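Local coordinates for protein abietadiene synthase, chloroplastic (Abies grandis, PDB 3S9V) that is a terpene synthase of the chloroplast, mainly helical and carrying a metal-binding terpene synthase domain, at residues Arg104-Leu109 against Phe131-Gln135. Residues are numbered along the deposited sequence; the frame is centred on the assembly and turned at random.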
loop_
_atom_site.group_PDB
_atom_site.type_symbol
_atom_site.label_atom_id
_atom_site.label_comp_id
_atom_site.label_asym_id
_atom_site.label_seq_id
_atom_site.Cartn_x
_atom_site.Cartn_y
_atom_site.Cartn_z
ATOM N N ARG A 104 -24.289 -14.126 15.007
ATOM C CA ARG A 104 -24.809 -15.124 15.936
ATOM C C ARG A 104 -26.240 -15.583 15.662
ATOM O O ARG A 104 -26.507 -16.783 15.670
ATOM C CB ARG A 104 -24.701 -14.619 17.379
ATOM C CG ARG A 104 -23.270 -14.347 17.840
ATOM C CD ARG A 104 -22.377 -15.575 17.657
ATOM N NE ARG A 104 -21.003 -15.294 18.059
ATOM C CZ ARG A 104 -20.618 -15.091 19.317
ATOM N NH1 ARG A 104 -21.502 -15.145 20.306
ATOM N NH2 ARG A 104 -19.350 -14.817 19.588
ATOM N N ILE A 105 -27.164 -14.655 15.423
ATOM C CA ILE A 105 -28.542 -15.069 15.154
ATOM C C ILE A 105 -28.672 -15.775 13.813
ATOM O O ILE A 105 -29.544 -16.624 13.643
ATOM C CB ILE A 105 -29.538 -13.882 15.178
ATOM C CG1 ILE A 105 -29.131 -12.825 14.156
ATOM C CG2 ILE A 105 -29.605 -13.294 16.569
ATOM C CD1 ILE A 105 -30.133 -11.704 14.024
ATOM N N LEU A 106 -27.810 -15.422 12.860
ATOM C CA LEU A 106 -27.825 -16.053 11.540
ATOM C C LEU A 106 -27.384 -17.503 11.685
ATOM O O LEU A 106 -28.061 -18.423 11.229
ATOM C CB LEU A 106 -26.864 -15.336 10.586
ATOM C CG LEU A 106 -26.705 -15.972 9.202
ATOM C CD1 LEU A 106 -27.950 -15.678 8.386
ATOM C CD2 LEU A 106 -25.472 -15.414 8.493
ATOM N N ALA A 107 -26.244 -17.697 12.334
ATOM C CA ALA A 107 -25.706 -19.037 12.538
ATOM C C ALA A 107 -26.595 -19.905 13.430
ATOM O O ALA A 107 -26.778 -21.091 13.154
ATOM C CB ALA A 107 -24.295 -18.952 13.137
ATOM N N THR A 108 -27.142 -19.323 14.494
ATOM C CA THR A 108 -27.983 -20.087 15.412
ATOM C C THR A 108 -29.242 -20.576 14.708
ATOM O O THR A 108 -29.608 -21.744 14.802
ATOM C CB THR A 108 -28.386 -19.252 16.659
ATOM O OG1 THR A 108 -27.210 -18.734 17.300
ATOM C CG2 THR A 108 -29.133 -20.127 17.656
ATOM N N LEU A 109 -29.908 -19.679 13.993
ATOM C CA LEU A 109 -31.116 -20.066 13.283
ATOM C C LEU A 109 -30.774 -21.204 12.318
ATOM O O LEU A 109 -31.444 -22.233 12.302
ATOM C CB LEU A 109 -31.683 -18.867 12.519
ATOM C CG LEU A 109 -32.965 -19.115 11.729
ATOM C CD1 LEU A 109 -34.021 -19.725 12.639
ATOM C CD2 LEU A 109 -33.457 -17.811 11.135
ATOM N N PHE A 131 -31.262 -18.568 23.092
ATOM C CA PHE A 131 -30.336 -17.504 22.725
ATOM C C PHE A 131 -30.968 -16.634 21.655
ATOM O O PHE A 131 -30.978 -15.413 21.763
ATOM C CB PHE A 131 -29.023 -18.043 22.166
ATOM C CG PHE A 131 -28.165 -16.968 21.562
ATOM C CD1 PHE A 131 -27.358 -16.172 22.368
ATOM C CD2 PHE A 131 -28.232 -16.686 20.200
ATOM C CE1 PHE A 131 -26.640 -15.114 21.831
ATOM C CE2 PHE A 131 -27.517 -15.629 19.656
ATOM C CZ PHE A 131 -26.720 -14.841 20.471
ATOM N N PHE A 132 -31.490 -17.272 20.615
ATOM C CA PHE A 132 -32.110 -16.542 19.519
ATOM C C PHE A 132 -33.205 -15.610 20.020
ATOM O O PHE A 132 -33.315 -14.476 19.559
ATOM C CB PHE A 132 -32.678 -17.518 18.484
ATOM C CG PHE A 132 -33.400 -16.845 17.342
ATOM C CD1 PHE A 132 -34.697 -16.366 17.502
ATOM C CD2 PHE A 132 -32.781 -16.683 16.111
ATOM C CE1 PHE A 132 -35.361 -15.739 16.453
ATOM C CE2 PHE A 132 -33.436 -16.057 15.058
ATOM C CZ PHE A 132 -34.725 -15.585 15.227
ATOM N N ARG A 133 -34.014 -16.088 20.960
ATOM C CA ARG A 133 -35.096 -15.279 21.512
ATOM C C ARG A 133 -34.566 -14.096 22.326
ATOM O O ARG A 133 -35.075 -12.981 22.216
ATOM C CB ARG A 133 -36.027 -16.142 22.381
ATOM C CG ARG A 133 -37.031 -15.338 23.201
ATOM C CD ARG A 133 -38.201 -16.197 23.666
ATOM N NE ARG A 133 -37.756 -17.422 24.314
ATOM C CZ ARG A 133 -37.943 -18.639 23.820
ATOM N NH1 ARG A 133 -38.577 -18.805 22.662
ATOM N NH2 ARG A 133 -37.489 -19.693 24.484
ATOM N N THR A 134 -33.539 -14.328 23.133
ATOM C CA THR A 134 -32.991 -13.243 23.932
ATOM C C THR A 134 -32.296 -12.219 23.045
ATOM O O THR A 134 -32.451 -11.013 23.226
ATOM C CB THR A 134 -31.982 -13.752 24.968
ATOM O OG1 THR A 134 -32.587 -14.781 25.761
ATOM C CG2 THR A 134 -31.545 -12.611 25.876
ATOM N N GLN A 135 -31.535 -12.706 22.075
ATOM C CA GLN A 135 -30.816 -11.828 21.164
ATOM C C GLN A 135 -31.757 -11.116 20.187
ATOM O O GLN A 135 -31.507 -9.975 19.800
ATOM C CB GLN A 135 -29.773 -12.628 20.383
ATOM C CG GLN A 135 -28.930 -11.770 19.463
ATOM C CD GLN A 135 -28.159 -10.717 20.225
ATOM O OE1 GLN A 135 -27.273 -11.039 21.022
ATOM N NE2 GLN A 135 -28.498 -9.450 19.996
#
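The Phe131 ring packs against helix 101-117, with Ile105 N at its edge, near the ring plane. Arg104 CB approaches obliquely, 3.7 Å from Phe131 CZ, and Thr108 OG1 is likewise oblique, 3.7 Å from Phe131 CD2. Gln135 CB sits 3.7 Å above one face of the same ring, offset toward the rim. At the edge of the Phe132 ring lies Ile105 O, and Leu109 CB comes in obliquely, 4.2 Å from Phe132 CE2. Both phenylalanines hold CG anti to the backbone N (chi1 170° and 177°), and successive positions on the helix send the rings apart. Ile105 meets both rings, with CG2 4.4 Å from Phe131 CE2 and CB 4.4 Å from Phe132 CD2. Its CG2 methyl also meets Gln135 CG, a close approach, and the two side chains cross at about a right angle.

The segments belong to neighbouring helices, 101-117 and 122-136, joined by a short connection. They form an antiparallel helical hairpin, consistent with the γ domain of a three-domain (αβγ) plant diterpene synthase, an α-helical barrel domain. The axes of the two segments come within 9.9 Å, and their N-to-C directions differ by 152°. Phe155 of helix 151-164 touches Ile105, Leu109 and Phe132.

Thr108 OG1 donates to Arg104 O at 2.6 Å, from above the carbonyl plane, while Thr108 N reaches that oxygen from the opposite face. Thr108 OG1 is also hydrogen-bonded to Trp93 N. The Arg104 guanidinium turns to the loop before helix 101-117, where NH2 hydrogen-bonds to Glu95 O.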